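Side-chain contacts in decapping protein involved in mRNA degradation-Dcp1p (Saccharomyces cerevisiae, PDB 1Q67), which works with Dcp2 in the decapping complex that removes the 7-methylguanine cap from mRNA, in normal turnover and in nonsense-mediated decay: residues W56-L59 / E60-V64; I193-L196 / K197-Y201; L217-Y220 / L221-E225. All blocks are in the same frame, centred on the assembly; numbering follows the deposited sequence.

Interaction 1. Residues W56-L59 / E60-V64; sequences WNKL and EYQGV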
loop_
_atom_site.group_PDB
_atom_site.type_symbol
_atom_site.label_atom_id
_atom_site.label_comp_id
_atom_site.label_asym_id
_atom_site.label_seq_id
_atom_site.Cartn_x
_atom_site.Cartn_y
_atom_site.Cartn_z
ATOM N N TRP B 56 9.843 -2.667 -10.294
ATOM C CA TRP B 56 9.509 -2.318 -8.925
ATOM C C TRP B 56 8.763 -3.466 -8.262
ATOM O O TRP B 56 7.758 -3.946 -8.799
ATOM C CB TRP B 56 8.610 -1.084 -8.887
ATOM C CG TRP B 56 9.291 0.206 -9.211
ATOM C CD1 TRP B 56 9.146 0.951 -10.348
ATOM C CD2 TRP B 56 10.198 0.921 -8.370
ATOM N NE1 TRP B 56 9.910 2.091 -10.264
ATOM C CE2 TRP B 56 10.568 2.097 -9.063
ATOM C CE3 TRP B 56 10.738 0.681 -7.099
ATOM C CZ2 TRP B 56 11.455 3.033 -8.522
ATOM C CZ3 TRP B 56 11.622 1.613 -6.562
ATOM C CH2 TRP B 56 11.973 2.772 -7.276
ATOM N N ASN B 57 9.258 -3.916 -7.111
ATOM C CA ASN B 57 8.577 -4.972 -6.367
ATOM C C ASN B 57 7.801 -4.312 -5.242
ATOM O O ASN B 57 8.353 -3.515 -4.480
ATOM C CB ASN B 57 9.561 -5.978 -5.761
ATOM C CG ASN B 57 10.143 -6.917 -6.797
ATOM O OD1 ASN B 57 9.466 -7.304 -7.752
ATOM N ND2 ASN B 57 11.396 -7.301 -6.607
ATOM N N LYS B 58 6.516 -4.632 -5.141
ATOM C CA LYS B 58 5.684 -4.068 -4.088
ATOM C C LYS B 58 6.030 -4.732 -2.764
ATOM O O LYS B 58 6.083 -5.961 -2.678
ATOM C CB LYS B 58 4.202 -4.295 -4.418
ATOM C CG LYS B 58 3.235 -3.961 -3.291
ATOM C CD LYS B 58 3.393 -2.529 -2.793
ATOM C CE LYS B 58 2.534 -2.313 -1.549
ATOM N NZ LYS B 58 2.989 -1.198 -0.677
ATOM N N LEU B 59 6.293 -3.931 -1.738
ATOM C CA LEU B 59 6.597 -4.487 -0.424
ATOM C C LEU B 59 5.347 -4.378 0.447
ATOM O O LEU B 59 4.463 -3.567 0.170
ATOM C CB LEU B 59 7.757 -3.737 0.239
ATOM C CG LEU B 59 9.111 -3.764 -0.476
ATOM C CD1 LEU B 59 10.160 -3.133 0.429
ATOM C CD2 LEU B 59 9.495 -5.205 -0.819
ATOM N N GLU B 60 5.288 -5.177 1.507
ATOM C CA GLU B 60 4.123 -5.190 2.392
ATOM C C GLU B 60 3.998 -4.019 3.361
ATOM O O GLU B 60 3.698 -4.217 4.535
ATOM C CB GLU B 60 4.087 -6.502 3.190
ATOM C CG GLU B 60 4.031 -7.757 2.331
ATOM C CD GLU B 60 3.553 -8.987 3.101
ATOM O OE1 GLU B 60 4.104 -9.274 4.195
ATOM O OE2 GLU B 60 2.623 -9.670 2.605
ATOM N N TYR B 61 4.231 -2.801 2.893
ATOM C CA TYR B 61 4.110 -1.649 3.776
ATOM C C TYR B 61 3.399 -0.496 3.098
ATOM O O TYR B 61 3.772 -0.089 1.993
ATOM C CB TYR B 61 5.486 -1.179 4.258
ATOM C CG TYR B 61 6.278 -2.238 4.988
ATOM C CD1 TYR B 61 7.225 -3.005 4.314
ATOM C CD2 TYR B 61 6.064 -2.489 6.345
ATOM C CE1 TYR B 61 7.945 -4.001 4.965
ATOM C CE2 TYR B 61 6.778 -3.487 7.016
ATOM C CZ TYR B 61 7.717 -4.239 6.313
ATOM O OH TYR B 61 8.431 -5.229 6.937
ATOM N N GLN B 62 2.361 0.003 3.764
ATOM C CA GLN B 62 1.552 1.133 3.285
ATOM C C GLN B 62 0.896 1.712 4.528
ATOM O O GLN B 62 0.440 0.965 5.393
ATOM C CB GLN B 62 0.406 0.698 2.365
ATOM C CG GLN B 62 0.691 -0.431 1.418
ATOM C CD GLN B 62 0.988 -1.725 2.130
ATOM O OE1 GLN B 62 0.425 -2.016 3.188
ATOM N NE2 GLN B 62 1.866 -2.517 1.550
ATOM N N GLY B 63 0.815 3.030 4.600
ATOM C CA GLY B 63 0.208 3.656 5.756
ATOM C C GLY B 63 0.783 5.030 6.013
ATOM O O GLY B 63 1.174 5.728 5.081
ATOM N N VAL B 64 0.836 5.419 7.280
ATOM C CA VAL B 64 1.363 6.719 7.647
ATOM C C VAL B 64 2.886 6.745 7.509
ATOM O O VAL B 64 3.587 5.857 8.008
ATOM C CB VAL B 64 0.982 7.090 9.094
ATOM C CG1 VAL B 64 1.508 8.478 9.422
ATOM C CG2 VAL B 64 -0.534 7.065 9.260
#

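Interaction 2. Residues I193-L196 / K197-Y201; sequences IKNL and KHEVY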
loop_
_atom_site.group_PDB
_atom_site.type_symbol
_atom_site.label_atom_id
_atom_site.label_comp_id
_atom_site.label_asym_id
_atom_site.label_seq_id
_atom_site.Cartn_x
_atom_site.Cartn_y
_atom_site.Cartn_z
ATOM N N ILE B 193 14.244 6.797 -3.007
ATOM C CA ILE B 193 15.285 6.938 -2.009
ATOM C C ILE B 193 16.339 5.846 -2.119
ATOM O O ILE B 193 16.016 4.653 -2.183
ATOM C CB ILE B 193 14.683 6.922 -0.584
ATOM C CG1 ILE B 193 13.769 8.135 -0.396
ATOM C CG2 ILE B 193 15.792 6.939 0.461
ATOM C CD1 ILE B 193 13.084 8.182 0.950
ATOM N N LYS B 194 17.601 6.272 -2.152
ATOM C CA LYS B 194 18.722 5.347 -2.232
ATOM C C LYS B 194 19.313 5.201 -0.833
ATOM O O LYS B 194 19.634 6.182 -0.163
ATOM C CB LYS B 194 19.790 5.856 -3.208
ATOM C CG LYS B 194 20.827 4.799 -3.581
ATOM C CD LYS B 194 21.979 5.381 -4.392
ATOM C CE LYS B 194 22.893 6.244 -3.519
ATOM N NZ LYS B 194 23.495 5.457 -2.387
ATOM N N ASN B 195 19.417 3.947 -0.420
ATOM C CA ASN B 195 19.927 3.489 0.870
ATOM C C ASN B 195 21.413 3.796 1.060
ATOM O O ASN B 195 22.101 4.183 0.115
ATOM C CB ASN B 195 19.764 1.960 0.925
ATOM C CG ASN B 195 19.529 1.444 2.308
ATOM O OD1 ASN B 195 19.899 2.082 3.299
ATOM N ND2 ASN B 195 18.919 0.270 2.397
ATOM N N LEU B 196 21.897 3.587 2.285
ATOM C CA LEU B 196 23.309 3.765 2.608
ATOM C C LEU B 196 24.049 2.583 1.981
ATOM O O LEU B 196 25.273 2.598 1.850
ATOM C CB LEU B 196 23.530 3.734 4.124
ATOM C CG LEU B 196 23.224 4.988 4.943
ATOM C CD1 LEU B 196 23.175 4.639 6.417
ATOM C CD2 LEU B 196 24.286 6.038 4.675
ATOM N N LYS B 197 23.284 1.560 1.600
ATOM C CA LYS B 197 23.823 0.351 0.986
ATOM C C LYS B 197 23.547 0.319 -0.509
ATOM O O LYS B 197 23.717 -0.707 -1.159
ATOM C CB LYS B 197 23.207 -0.890 1.642
ATOM C CG LYS B 197 24.138 -1.640 2.593
ATOM C CD LYS B 197 24.620 -0.772 3.739
ATOM C CE LYS B 197 25.424 -1.589 4.749
ATOM N NZ LYS B 197 26.638 -2.221 4.148
ATOM N N HIS B 198 23.108 1.448 -1.049
ATOM C CA HIS B 198 22.800 1.569 -2.469
ATOM C C HIS B 198 21.496 0.865 -2.871
ATOM O O HIS B 198 21.230 0.673 -4.058
ATOM C CB HIS B 198 23.963 1.032 -3.316
ATOM C CG HIS B 198 24.070 1.668 -4.670
ATOM N ND1 HIS B 198 23.045 1.638 -5.594
ATOM C CD2 HIS B 198 25.081 2.358 -5.252
ATOM C CE1 HIS B 198 23.420 2.285 -6.686
ATOM N NE2 HIS B 198 24.650 2.731 -6.504
ATOM N N GLU B 199 20.685 0.467 -1.894
ATOM C CA GLU B 199 19.409 -0.172 -2.220
ATOM C C GLU B 199 18.442 0.951 -2.566
ATOM O O GLU B 199 18.471 2.012 -1.945
ATOM C CB GLU B 199 18.880 -0.980 -1.036
ATOM C CG GLU B 199 19.833 -2.057 -0.588
ATOM C CD GLU B 199 19.313 -2.837 0.593
ATOM O OE1 GLU B 199 18.542 -3.795 0.375
ATOM O OE2 GLU B 199 19.668 -2.483 1.742
ATOM N N VAL B 200 17.597 0.717 -3.560
ATOM C CA VAL B 200 16.649 1.725 -4.008
ATOM C C VAL B 200 15.183 1.416 -3.676
ATOM O O VAL B 200 14.654 0.368 -4.040
ATOM C CB VAL B 200 16.787 1.938 -5.532
ATOM C CG1 VAL B 200 15.793 2.973 -6.007
ATOM C CG2 VAL B 200 18.217 2.371 -5.869
ATOM N N TYR B 201 14.539 2.344 -2.978
ATOM C CA TYR B 201 13.134 2.194 -2.613
ATOM C C TYR B 201 12.327 3.270 -3.307
ATOM O O TYR B 201 12.841 4.352 -3.607
ATOM C CB TYR B 201 12.921 2.329 -1.098
ATOM C CG TYR B 201 13.530 1.217 -0.286
ATOM C CD1 TYR B 201 14.872 1.264 0.102
ATOM C CD2 TYR B 201 12.777 0.099 0.076
ATOM C CE1 TYR B 201 15.448 0.225 0.831
ATOM C CE2 TYR B 201 13.345 -0.942 0.801
ATOM C CZ TYR B 201 14.681 -0.870 1.173
ATOM O OH TYR B 201 15.250 -1.902 1.882
#

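Interaction 3. Residues L217-Y220 / L221-E225; sequences LIKY and LLENE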
loop_
_atom_site.group_PDB
_atom_site.type_symbol
_atom_site.label_atom_id
_atom_site.label_comp_id
_atom_site.label_asym_id
_atom_site.label_seq_id
_atom_site.Cartn_x
_atom_site.Cartn_y
_atom_site.Cartn_z
ATOM N N LEU B 217 12.626 17.993 2.077
ATOM C CA LEU B 217 13.093 17.763 3.436
ATOM C C LEU B 217 14.262 16.775 3.486
ATOM O O LEU B 217 15.274 17.038 4.128
ATOM C CB LEU B 217 11.952 17.246 4.314
ATOM C CG LEU B 217 12.357 16.783 5.716
ATOM C CD1 LEU B 217 12.945 17.958 6.489
ATOM C CD2 LEU B 217 11.137 16.214 6.446
ATOM N N ILE B 218 14.132 15.638 2.816
ATOM C CA ILE B 218 15.205 14.655 2.843
ATOM C C ILE B 218 16.480 15.206 2.210
ATOM O O ILE B 218 17.584 14.977 2.708
ATOM C CB ILE B 218 14.801 13.358 2.124
ATOM C CG1 ILE B 218 13.608 12.719 2.848
ATOM C CG2 ILE B 218 15.986 12.393 2.103
ATOM C CD1 ILE B 218 12.995 11.551 2.103
ATOM N N LYS B 219 16.313 15.926 1.108
ATOM C CA LYS B 219 17.421 16.544 0.399
ATOM C C LYS B 219 18.144 17.460 1.377
ATOM O O LYS B 219 19.367 17.423 1.492
ATOM C CB LYS B 219 16.875 17.358 -0.778
ATOM C CG LYS B 219 17.909 18.099 -1.607
ATOM C CD LYS B 219 18.708 17.159 -2.479
ATOM C CE LYS B 219 19.568 17.944 -3.468
ATOM N NZ LYS B 219 20.593 17.082 -4.137
ATOM N N TYR B 220 17.371 18.266 2.099
ATOM C CA TYR B 220 17.930 19.197 3.071
ATOM C C TYR B 220 18.662 18.481 4.206
ATOM O O TYR B 220 19.706 18.936 4.666
ATOM C CB TYR B 220 16.822 20.071 3.673
ATOM C CG TYR B 220 17.338 21.124 4.632
ATOM C CD1 TYR B 220 17.725 22.389 4.173
ATOM C CD2 TYR B 220 17.506 20.835 5.985
ATOM C CE1 TYR B 220 18.271 23.328 5.039
ATOM C CE2 TYR B 220 18.052 21.767 6.859
ATOM C CZ TYR B 220 18.435 23.009 6.376
ATOM O OH TYR B 220 19.000 23.918 7.235
ATOM N N LEU B 221 18.104 17.374 4.681
ATOM C CA LEU B 221 18.727 16.642 5.776
ATOM C C LEU B 221 20.004 15.958 5.311
ATOM O O LEU B 221 20.955 15.803 6.083
ATOM C CB LEU B 221 17.757 15.603 6.350
ATOM C CG LEU B 221 16.456 16.098 6.989
ATOM C CD1 LEU B 221 15.614 14.875 7.352
ATOM C CD2 LEU B 221 16.742 16.937 8.243
ATOM N N LEU B 222 20.030 15.552 4.048
ATOM C CA LEU B 222 21.217 14.888 3.511
ATOM C C LEU B 222 22.368 15.855 3.207
ATOM O O LEU B 222 23.526 15.550 3.476
ATOM C CB LEU B 222 20.871 14.122 2.234
ATOM C CG LEU B 222 19.962 12.893 2.330
ATOM C CD1 LEU B 222 19.793 12.301 0.935
ATOM C CD2 LEU B 222 20.563 11.856 3.283
ATOM N N GLU B 223 22.025 17.015 2.654
ATOM C CA GLU B 223 22.977 18.053 2.247
ATOM C C GLU B 223 23.529 18.956 3.340
ATOM O O GLU B 223 24.454 19.723 3.091
ATOM C CB GLU B 223 22.327 18.962 1.199
ATOM C CG GLU B 223 22.874 18.849 -0.200
ATOM C CD GLU B 223 22.503 17.555 -0.867
ATOM O OE1 GLU B 223 22.789 16.493 -0.273
ATOM O OE2 GLU B 223 21.935 17.600 -1.984
ATOM N N ASN B 224 22.965 18.907 4.536
ATOM C CA ASN B 224 23.465 19.778 5.588
ATOM C C ASN B 224 24.099 19.039 6.743
ATOM O O ASN B 224 24.031 17.812 6.832
ATOM C CB ASN B 224 22.345 20.683 6.094
ATOM C CG ASN B 224 21.971 21.746 5.088
ATOM O OD1 ASN B 224 22.659 22.759 4.961
ATOM N ND2 ASN B 224 20.897 21.513 4.342
ATOM N N GLU B 225 24.729 19.813 7.619
ATOM C CA GLU B 225 25.405 19.303 8.801
ATOM C C GLU B 225 24.380 18.706 9.766
ATOM O O GLU B 225 23.238 19.159 9.827
ATOM C CB GLU B 225 26.142 20.457 9.482
ATOM C CG GLU B 225 27.306 20.057 10.359
ATOM C CD GLU B 225 28.464 19.480 9.564
ATOM O OE1 GLU B 225 28.762 20.017 8.470
ATOM O OE2 GLU B 225 29.083 18.500 10.042
#

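Interaction 1. Residues W56-L59 / E60-V64
Lys-58, Leu-59, Tyr-61 and Gln-62 meet where the chain turns a corner between the two sheets of a PH-like beta sandwich. Strand 55-59 is the outermost strand, within this chain, of the five-stranded sheet, and strand 64-70, just beyond, belongs to the four-stranded one. The backbone bend comes first. Tyr-61 N gives a weak hydrogen bond to Leu-59 O at 2.8 Å, spanning Glu-60 as in an inverse gamma turn. A second change of direction follows at Gly-63. Asn-146 holds the bend from outside, its side chain bonding to Glu-60 O and Gln-62 N, while Leu-46 on strand 43-50 shares backbone hydrogen bonds with Leu-59 and Tyr-61.

The apolar contact is slight and comes from the side: Leu-59 CB sits at the edge of the Tyr-61 ring, close to its plane, 4.2 Å from CD1. The isobutyl group of Leu-59 packs instead on Leu-46, Lys-48 and Tyr-201.

The polar contacts gather round the ammonium group of Lys-58. With CG anti to the backbone N (chi1 170°) and a bend at chi2 (56°), the chain runs toward the corner and lays its end obliquely across the Gln-62 side chain. NZ donates to Ser-45 OG and Leu-46 O, and Tyr-47 adds a cation-pi contact, so this buried charge is well provided for. From NZ to Tyr-61 O the distance is 3.0 Å, a weak hydrogen bond that ties the residues past the bend back to the strand before it. Gln-62 also folds at chi2, which brings its amide close to the ammonium. As modelled, Lys-58 NZ and Gln-62 NE2 are two donors 2.8 Å apart with no bond between them, and Gln-62 CG is 3.2 Å from the same NZ.

Interaction 2. Residues I193-L196 / K197-Y201
This is a tight beta-hairpin end, where strand 190-194 returns as strand 200-205 in the five-stranded sheet. Ile-193 and Tyr-201 form the last hydrogen-bonded antiparallel pair, Ile-193 N to Tyr-201 O and Tyr-201 N to Ile-193 O both 2.9 Å, and Lys-194 faces Val-200 as the non-hydrogen-bonded pair. Beyond them a type I turn runs from Asn-195 to His-198. It is closed by His-198 N bonding to Asn-195 O, while Asn-195 N bonds to Glu-199 O at 2.6 Å.

Two side-chain pairs cross the hairpin. On the face shared with Val-200, Lys-194 lies over the His-198 ring: its CD stands 4.1 Å from the ring centroid and almost on the normal, a CH-pi contact. Bends at chi3 and chi4 then curl the chain back, so that NZ reaches Asn-195 O at 3.1 Å. That oxygen thus serves two donors from different directions, the ammonium end-on and His-198 N from above the carbonyl plane. NZ also bonds to Cys-181 O.

Asn-195 and Glu-199 run side by side in the same direction, amide and carboxylate planes only 10° apart. Asn-195 ND2 is 2.9 Å from Glu-199 OE2, but the angle is too poor for a hydrogen bond; the carboxylate's clear partner is Lys-48 on strand 43-50, a salt bridge through OE1. Asn-195 OD1 meanwhile accepts from Leu-196 N, which fixes the amide's rotation. The same ND2 lies in the plane of the Tyr-201 ring at its edge, 3.8 Å from CE1.

His-198 takes left-handed helical backbone angles (phi 74°, psi 13°). With the paired bonds of Asn-195 to His-198 and Glu-199, this is the signature of a type I turn followed by a G1 beta bulge, a classic 3:5 hairpin.

Interaction 3. Residues L217-Y220 / L221-E225
Tyr-220 and Asn-224 cross at the C-terminal end of helix 208-223, with the asparagine amide lying over the tyrosine ring. Asn-224 ND2 stands 3.2 Å above the plane of the Tyr-220 ring, over its centre, and the amide is tilted 36° against the ring. The ring can lie along this end of the helix because its CG is anti to the backbone N (chi1 -176°). What fixes the amide is a hydrogen bond from ND2 to Tyr-220 O, 2.9 Å and nearly straight at 168°. The donor sits on a lone pair of that carbonyl, and the carbonyl oxygen lies close to the plane of the amide. The same oxygen takes a second, weak bond from Asn-224 N, so a carbonyl in the last turn is gripped by both the backbone and the side chain of Asn-224, where the chain leaves the helix.

Just before this in the helix, the aliphatic pairs meet in two ways. Ile-218 and Leu-222 lie alongside each other, pointing the same way, with Ile-218 CG2 4.0 Å from Leu-222 CD1. Leu-217 and Leu-221 are set at a slant, and Leu-217 CD1 comes to 4.0 Å from Leu-221 CG. Lys-219, bent at chi2, also slants across its partner Glu-223, and the two are modelled as a salt bridge at the exposed surface; the position of Glu-223 OE2 is doubtful, so the precise geometry of that pair carries little weight.

The aliphatic pairs face the body of the fold. Leu-217, Ile-218 and Leu-221 rest on Ile-67 of strand 64-70, Ile-218 and Lys-219 touch Val-184 of strand 183-187, and Leu-222 packs on Asn-160 at the start of helix 160-169 and shares a backbone hydrogen bond with it.

In the fold
Interactions 1 and 2 both reach the five-stranded sheet, interaction 1 through strand 55-59, and touch directly: the Trp-56 ring touches the Val-200 side chain and the Tyr-201 backbone, and Leu-59 meets the Tyr-201 ring. Interaction 3 lies across the chain's centre from interaction 1, with nearest atoms about 12 Å apart, yet it joins interaction 2 through Ile-193 and Ile-218. The chemistry follows the place. At 56-64 a buried lysine is held among polar groups at a sheet corner, near the second subunit. At 193-201 a backbone ladder ends in a turn with exposed residues. At 217-225 aliphatic pairs face inward, while the ring-amide pair and the lysine-glutamate pair lie toward the surface.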